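Local coordinates for resiniferatoxin-binding, phosphotriesterase-related protein (Rhodobacter sphaeroides 2.4.1, PDB 3K2G), which binds two zinc ions per subunit in a TIM barrel of the phosphotriesterase family and probably acts as a metal-dependent phosphoric ester hydrolase, at residues 209-213 with 214-218; 222-226 with 227-231. All blocks are in the same frame, centred on the assembly; numbering follows the deposited sequence.

Contact 1 (209-213 with 214-218); sequences HLPGW and FRLAH. With ZN (zinc ion), chain J.
Pro-211 and Phe-214 are the end residues of a type I beta turn. Phe-214 N donates to Pro-211 O at 2.8 Å and lies above the carbonyl plane. Water 1 donates to the same oxygen and accepts from Leu-216 N at 2.9 Å. Two bonds therefore grip Pro-211 O and link the two halves of the loop. Pro-211 is also the centre of an inverse gamma turn, closed by a weak bond from Gly-212 N to Leu-210 O.

Pro-211 CB meets CD2 of the Phe-214 ring at 4.0 Å, and Pro-211 CG meets Leu-216 CD1 at 3.8 Å. Both side chains cross the proline at about a right angle. Leu-210 CD1 touches Ala-217 CB at 3.8 Å.

The Arg-215 chain bends at CB-CG (chi2 -78°), and NH1 donates a hydrogen bond to Phe-214 O at 2.9 Å. The oxygen lies in the guanidinium plane, but NH1 sits well above the plane of that carbonyl. NE forms a salt bridge to Asp-245.

At the barrel end of the loop, His-209 ND1 binds zinc at 2.1 Å, with waters 2 and 3, Glu-177 and His-238. The turn bonds are consistent with a well-defined path from His-209 to helix 217-226.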
ATOM      1  N   HIS B 209       7.392 -17.294  23.442  1.00 16.57           N
ATOM      2  CA  HIS B 209       8.400 -16.775  22.533  1.00 17.74           C
ATOM      3  C   HIS B 209       8.019 -17.200  21.116  1.00 18.50           C
ATOM      4  O   HIS B 209       7.777 -18.374  20.845  1.00 17.41           O
ATOM      5  CB  HIS B 209       9.776 -17.349  22.870  1.00 20.06           C
ATOM      6  CG  HIS B 209      10.767 -17.249  21.749  1.00 19.25           C
ATOM      7  ND1 HIS B 209      11.809 -16.349  21.759  1.00 19.79           N
ATOM      8  CD2 HIS B 209      10.859 -17.917  20.574  1.00 22.10           C
ATOM      9  CE1 HIS B 209      12.500 -16.463  20.638  1.00 22.88           C
ATOM     10  NE2 HIS B 209      11.943 -17.408  19.900  1.00 22.52           N
ATOM     11  N   LEU B 210       7.980 -16.234  20.208  1.00 18.15           N
ATOM     12  CA  LEU B 210       7.658 -16.505  18.807  1.00 18.23           C
ATOM     13  C   LEU B 210       8.871 -16.229  17.956  1.00 19.54           C
ATOM     14  O   LEU B 210       9.733 -15.421  18.320  1.00 19.89           O
ATOM     15  CB  LEU B 210       6.516 -15.627  18.328  1.00 19.93           C
ATOM     16  CG  LEU B 210       5.106 -15.830  18.887  1.00 18.70           C
ATOM     17  CD1 LEU B 210       4.129 -14.792  18.315  1.00 21.43           C
ATOM     18  CD2 LEU B 210       4.651 -17.225  18.533  1.00 18.45           C
ATOM     19  N   PRO B 211       9.005 -17.011  17.012  1.00 19.05           N
ATOM     20  CA  PRO B 211       9.919 -16.655  15.925  1.00 21.62           C
ATOM     21  C   PRO B 211       9.370 -15.528  15.039  1.00 24.43           C
ATOM     22  O   PRO B 211       8.554 -15.833  14.180  1.00 32.45           O
ATOM     23  CB  PRO B 211       9.957 -17.917  15.058  1.00 22.09           C
ATOM     24  CG  PRO B 211       8.627 -18.535  15.243  1.00 19.78           C
ATOM     25  CD  PRO B 211       8.182 -18.150  16.625  1.00 19.61           C
ATOM     26  N   GLY B 212       9.574 -14.365  15.598  1.00 25.30           N
ATOM     27  CA  GLY B 212       9.011 -13.144  15.006  1.00 20.43           C
ATOM     28  C   GLY B 212       8.938 -12.937  13.492  1.00 21.61           C
ATOM     29  O   GLY B 212       7.911 -12.471  12.954  1.00 20.30           O
ATOM     30  N   TRP B 213      10.017 -13.492  12.842  1.00 20.12           N
ATOM     31  CA  TRP B 213      10.089 -13.242  11.395  1.00 21.51           C
ATOM     32  C   TRP B 213       9.283 -14.305  10.678  1.00 21.48           C
ATOM     33  O   TRP B 213       9.333 -14.384   9.471  1.00 21.65           O
ATOM     34  CB  TRP B 213      11.552 -13.227  10.908  1.00 20.19           C
ATOM     35  CG  TRP B 213      12.265 -11.975  11.252  1.00 21.11           C
ATOM     36  CD1 TRP B 213      12.373 -10.856  10.480  1.00 21.18           C
ATOM     37  CD2 TRP B 213      12.961 -11.700  12.465  1.00 22.44           C
ATOM     38  NE1 TRP B 213      13.098  -9.894  11.139  1.00 20.63           N
ATOM     39  CE2 TRP B 213      13.472 -10.386  12.364  1.00 21.66           C
ATOM     40  CE3 TRP B 213      13.203 -12.437  13.634  1.00 22.09           C
ATOM     41  CZ2 TRP B 213      14.211  -9.792  13.390  1.00 21.15           C
ATOM     42  CZ3 TRP B 213      13.939 -11.848  14.656  1.00 21.97           C
ATOM     43  CH2 TRP B 213      14.435 -10.536  14.526  1.00 21.47           C
ATOM     44  N   PHE B 214       8.549 -15.131  11.422  1.00 20.86           N
ATOM     45  CA  PHE B 214       7.692 -16.136  10.790  1.00 21.81           C
ATOM     46  C   PHE B 214       6.256 -15.799  11.195  1.00 22.09           C
ATOM     47  O   PHE B 214       6.035 -14.754  11.803  1.00 18.94           O
ATOM     48  CB  PHE B 214       8.075 -17.558  11.222  1.00 23.68           C
ATOM     49  CG  PHE B 214       9.346 -18.058  10.591  1.00 27.29           C
ATOM     50  CD1 PHE B 214       9.312 -18.824   9.425  1.00 28.80           C
ATOM     51  CD2 PHE B 214      10.583 -17.717  11.132  1.00 28.11           C
ATOM     52  CE1 PHE B 214      10.493 -19.241   8.807  1.00 29.24           C
ATOM     53  CE2 PHE B 214      11.774 -18.127  10.521  1.00 29.23           C
ATOM     54  CZ  PHE B 214      11.727 -18.891   9.356  1.00 29.03           C
ATOM     55  N   ARG B 215       5.287 -16.655  10.865  1.00 21.55           N
ATOM     56  CA  ARG B 215       3.887 -16.391  11.211  1.00 22.96           C
ATOM     57  C   ARG B 215       3.221 -17.611  11.854  1.00 22.45           C
ATOM     58  O   ARG B 215       2.221 -18.114  11.345  1.00 21.76           O
ATOM     59  CB  ARG B 215       3.110 -15.998   9.953  1.00 25.47           C
ATOM     60  CG  ARG B 215       3.710 -14.825   9.178  1.00 29.28           C
ATOM     61  CD  ARG B 215       3.393 -13.483   9.821  1.00 32.44           C
ATOM     62  NE  ARG B 215       3.954 -12.372   9.058  1.00 34.87           N
ATOM     63  CZ  ARG B 215       5.186 -11.899   9.213  1.00 36.50           C
ATOM     64  NH1 ARG B 215       5.998 -12.431  10.113  1.00 35.74           N
ATOM     65  NH2 ARG B 215       5.608 -10.900   8.453  1.00 36.26           N
ATOM     66  N   LEU B 216       3.769 -18.073  12.975  1.00 21.38           N
ATOM     67  CA  LEU B 216       3.240 -19.248  13.672  1.00 21.94           C
ATOM     68  C   LEU B 216       2.315 -18.926  14.849  1.00 19.93           C
ATOM     69  O   LEU B 216       1.838 -19.834  15.533  1.00 21.73           O
ATOM     70  CB  LEU B 216       4.403 -20.113  14.186  1.00 22.96           C
ATOM     71  CG  LEU B 216       5.369 -20.714  13.158  1.00 23.51           C
ATOM     72  CD1 LEU B 216       6.509 -21.432  13.874  1.00 24.20           C
ATOM     73  CD2 LEU B 216       4.621 -21.681  12.258  1.00 24.51           C
ATOM     74  N   ALA B 217       2.059 -17.643  15.081  1.00 20.31           N
ATOM     75  CA  ALA B 217       1.223 -17.211  16.202  1.00 19.16           C
ATOM     76  C   ALA B 217      -0.169 -17.840  16.291  1.00 18.71           C
ATOM     77  O   ALA B 217      -0.600 -18.237  17.377  1.00 16.95           O
ATOM     78  CB  ALA B 217       1.106 -15.691  16.205  1.00 20.22           C
ATOM     79  N   HIS B 218      -0.884 -17.929  15.171  1.00 16.97           N
ATOM     80  CA  HIS B 218      -2.217 -18.517  15.211  1.00 16.72           C
ATOM     81  C   HIS B 218      -2.159 -20.003  15.562  1.00 17.25           C
ATOM     82  O   HIS B 218      -3.044 -20.515  16.246  1.00 15.88           O
ATOM     83  CB  HIS B 218      -2.954 -18.292  13.886  1.00 16.76           C
ATOM     84  CG  HIS B 218      -3.611 -16.948  13.783  1.00 15.71           C
ATOM     85  ND1 HIS B 218      -4.682 -16.579  14.569  1.00 16.17           N
ATOM     86  CD2 HIS B 218      -3.330 -15.873  13.008  1.00 17.73           C
ATOM     87  CE1 HIS B 218      -5.031 -15.338  14.284  1.00 18.07           C
ATOM     88  NE2 HIS B 218      -4.224 -14.886  13.340  1.00 15.17           N
TER
HETATM   89 ZN    ZN J 401      12.549 -14.873  23.106  1.00 33.45          ZN
HETATM   90  O   HOH W   1       5.908 -16.653  14.339  1.00 15.13           O
HETATM   91  O   HOH W   2      13.816 -13.427  24.017  1.00 19.45           O
HETATM   92  O   HOH W   3      14.397 -14.326  21.662  1.00 28.21           O

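Contact 2 (222-226 with 227-231)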
ATOM      1  N   ASP B 222      -3.857 -21.661  18.774  1.00 18.44           N
ATOM      2  CA  ASP B 222      -4.742 -22.805  18.561  1.00 19.52           C
ATOM      3  C   ASP B 222      -4.412 -23.876  19.601  1.00 19.84           C
ATOM      4  O   ASP B 222      -5.308 -24.500  20.174  1.00 17.95           O
ATOM      5  CB  ASP B 222      -4.552 -23.400  17.157  1.00 21.88           C
ATOM      6  CG  ASP B 222      -5.252 -22.595  16.066  1.00 21.99           C
ATOM      7  OD1 ASP B 222      -5.914 -21.585  16.375  1.00 21.20           O
ATOM      8  OD2 ASP B 222      -5.135 -22.987  14.886  1.00 24.36           O
ATOM      9  N   LEU B 223      -3.121 -24.084  19.840  1.00 19.61           N
ATOM     10  CA  LEU B 223      -2.677 -25.088  20.801  1.00 20.52           C
ATOM     11  C   LEU B 223      -3.007 -24.668  22.235  1.00 20.10           C
ATOM     12  O   LEU B 223      -3.515 -25.465  23.031  1.00 18.63           O
ATOM     13  CB  LEU B 223      -1.175 -25.329  20.639  1.00 21.20           C
ATOM     14  CG  LEU B 223      -0.541 -26.356  21.579  1.00 24.84           C
ATOM     15  CD1 LEU B 223       0.740 -26.895  20.964  1.00 23.68           C
ATOM     16  CD2 LEU B 223      -0.263 -25.707  22.931  1.00 23.88           C
ATOM     17  N   VAL B 224      -2.711 -23.420  22.571  1.00 18.58           N
ATOM     18  CA  VAL B 224      -3.012 -22.933  23.905  1.00 19.69           C
ATOM     19  C   VAL B 224      -4.520 -23.039  24.153  1.00 21.17           C
ATOM     20  O   VAL B 224      -4.967 -23.350  25.255  1.00 20.33           O
ATOM     21  CB  VAL B 224      -2.556 -21.476  24.068  1.00 19.69           C
ATOM     22  CG1 VAL B 224      -3.144 -20.875  25.320  1.00 20.46           C
ATOM     23  CG2 VAL B 224      -1.043 -21.426  24.132  1.00 20.99           C
ATOM     24  N   GLU B 225      -5.298 -22.798  23.105  1.00 23.29           N
ATOM     25  CA  GLU B 225      -6.748 -22.849  23.190  1.00 27.05           C
ATOM     26  C   GLU B 225      -7.274 -24.266  23.416  1.00 27.71           C
ATOM     27  O   GLU B 225      -8.090 -24.491  24.315  1.00 26.81           O
ATOM     28  CB  GLU B 225      -7.341 -22.259  21.909  1.00 30.60           C
ATOM     29  CG  GLU B 225      -8.843 -22.142  21.888  1.00 35.16           C
ATOM     30  CD  GLU B 225      -9.329 -21.350  20.691  1.00 37.38           C
ATOM     31  OE1 GLU B 225      -9.122 -21.802  19.544  1.00 40.26           O
ATOM     32  OE2 GLU B 225      -9.911 -20.268  20.898  1.00 37.77           O
ATOM     33  N   GLU B 226      -6.805 -25.222  22.617  1.00 27.67           N
ATOM     34  CA  GLU B 226      -7.273 -26.596  22.760  1.00 29.46           C
ATOM     35  C   GLU B 226      -6.814 -27.252  24.057  1.00 28.48           C
ATOM     36  O   GLU B 226      -7.302 -28.325  24.417  1.00 26.68           O
ATOM     37  CB  GLU B 226      -6.852 -27.451  21.555  1.00 30.82           C
ATOM     38  CG  GLU B 226      -5.363 -27.657  21.376  1.00 34.29           C
ATOM     39  CD  GLU B 226      -5.042 -28.471  20.130  1.00 36.60           C
ATOM     40  OE1 GLU B 226      -5.389 -28.018  19.016  1.00 39.03           O
ATOM     41  OE2 GLU B 226      -4.449 -29.562  20.262  1.00 36.65           O
ATOM     42  N   GLU B 227      -5.877 -26.618  24.755  1.00 25.57           N
ATOM     43  CA  GLU B 227      -5.406 -27.156  26.021  1.00 24.28           C
ATOM     44  C   GLU B 227      -6.217 -26.523  27.141  1.00 23.90           C
ATOM     45  O   GLU B 227      -5.968 -26.774  28.318  1.00 24.37           O
ATOM     46  CB  GLU B 227      -3.917 -26.869  26.232  1.00 23.49           C
ATOM     47  CG  GLU B 227      -2.971 -27.789  25.477  1.00 23.20           C
ATOM     48  CD  GLU B 227      -3.129 -29.261  25.849  1.00 24.71           C
ATOM     49  OE1 GLU B 227      -3.642 -29.560  26.948  1.00 24.10           O
ATOM     50  OE2 GLU B 227      -2.720 -30.120  25.042  1.00 24.67           O
ATOM     51  N   GLY B 228      -7.184 -25.691  26.761  1.00 22.48           N
ATOM     52  CA  GLY B 228      -8.037 -25.040  27.741  1.00 22.19           C
ATOM     53  C   GLY B 228      -7.457 -23.812  28.415  1.00 21.58           C
ATOM     54  O   GLY B 228      -8.023 -23.308  29.388  1.00 20.62           O
ATOM     55  N   ALA B 229      -6.333 -23.315  27.911  1.00 19.68           N
ATOM     56  CA  ALA B 229      -5.715 -22.138  28.508  1.00 18.95           C
ATOM     57  C   ALA B 229      -6.433 -20.849  28.106  1.00 18.69           C
ATOM     58  O   ALA B 229      -7.154 -20.806  27.107  1.00 18.42           O
ATOM     59  CB  ALA B 229      -4.251 -22.072  28.137  1.00 18.66           C
ATOM     60  N   ASP B 230      -6.209 -19.802  28.893  1.00 17.45           N
ATOM     61  CA  ASP B 230      -6.834 -18.495  28.711  1.00 17.05           C
ATOM     62  C   ASP B 230      -6.084 -17.571  27.741  1.00 17.20           C
ATOM     63  O   ASP B 230      -5.086 -16.955  28.110  1.00 16.35           O
ATOM     64  CB  ASP B 230      -6.929 -17.819  30.081  1.00 17.48           C
ATOM     65  CG  ASP B 230      -7.954 -16.706  30.120  1.00 19.61           C
ATOM     66  OD1 ASP B 230      -8.300 -16.164  29.048  1.00 16.92           O
ATOM     67  OD2 ASP B 230      -8.401 -16.368  31.238  1.00 18.69           O
ATOM     68  N   LEU B 231      -6.574 -17.454  26.511  1.00 15.69           N
ATOM     69  CA  LEU B 231      -5.915 -16.596  25.528  1.00 16.78           C
ATOM     70  C   LEU B 231      -5.825 -15.149  26.002  1.00 15.75           C
ATOM     71  O   LEU B 231      -4.903 -14.430  25.638  1.00 13.90           O
ATOM     72  CB  LEU B 231      -6.657 -16.645  24.190  1.00 17.43           C
ATOM     73  CG  LEU B 231      -6.802 -18.015  23.518  1.00 22.28           C
ATOM     74  CD1 LEU B 231      -7.453 -17.845  22.154  1.00 22.53           C
ATOM     75  CD2 LEU B 231      -5.433 -18.671  23.370  1.00 22.87           C
TER
HETATM   76  O   HOH W   4      -9.253 -22.114  26.140  1.00 24.57           O
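Val-224 and Ala-229 meet where helix 217-226 ends and the chain turns back. Val-224 CB lies 4.1 Å from Leu-231 CD2. CG1 stands anti to the backbone N (chi1 167°), which carries it to the residues beyond the helix end. There it presses on Ala-229 CB at 3.3 Å, tighter than a usual carbon contact. It also meets Leu-231 CD2 at 3.7 Å. The Val-224 and Leu-231 side chains run antiparallel alongside one another. The other methyl of Leu-231, CD1, lies beside Glu-225 OE2.

The backbone here forms a Schellman motif, which ends the helix. Gly-228 has positive phi (81°), a value that favours glycine. Gly-228 N donates to Glu-225 O at 2.9 Å, from above the carbonyl plane. Ala-229 N reaches Val-224 O at 3.0 Å, nearly along the C=O axis. Glu-227 N makes two weak bonds, to Leu-223 O and Val-224 O. Water 4 donates to both Glu-225 O and Ala-229 O, so it bridges the last turn and the loop.

Glu-227 bends at chi2 (-60°). Its CG lies beyond the end of the Leu-223 carbonyl, 3.4 Å from Leu-223 O, and its carboxylate forms salt bridges to Arg-193 and Arg-197 of helix 186-202. Glu-226 also pairs with Arg-193. The two carboxylates are 5.1 Å apart, from Glu-226 OE2 to Glu-227 OE2, and the shared arginine probably eases their repulsion. Glu-225 OE1 instead pairs with Arg-255 of helix 246-255.

Overall arrangement
Contacts 1 and 2 follow one another along the chain and lie at the two ends of helix 217-226. Their centres are about 16 Å apart. Contact 1 covers the loop after strand 206-208 and the first residues of the helix. Contact 2 covers the end of the helix and the loop leading to strand 234-236. The two strands are parallel neighbours, so the contacts frame one beta-alpha-beta crossover of the TIM barrel. Contact 1 is on the zinc side, where metal ligands lie at or just after the C-terminal ends of the strands, as is usual for TIM barrels. Contact 2 sits at the opposite end of the crossover helix, away from the metal site.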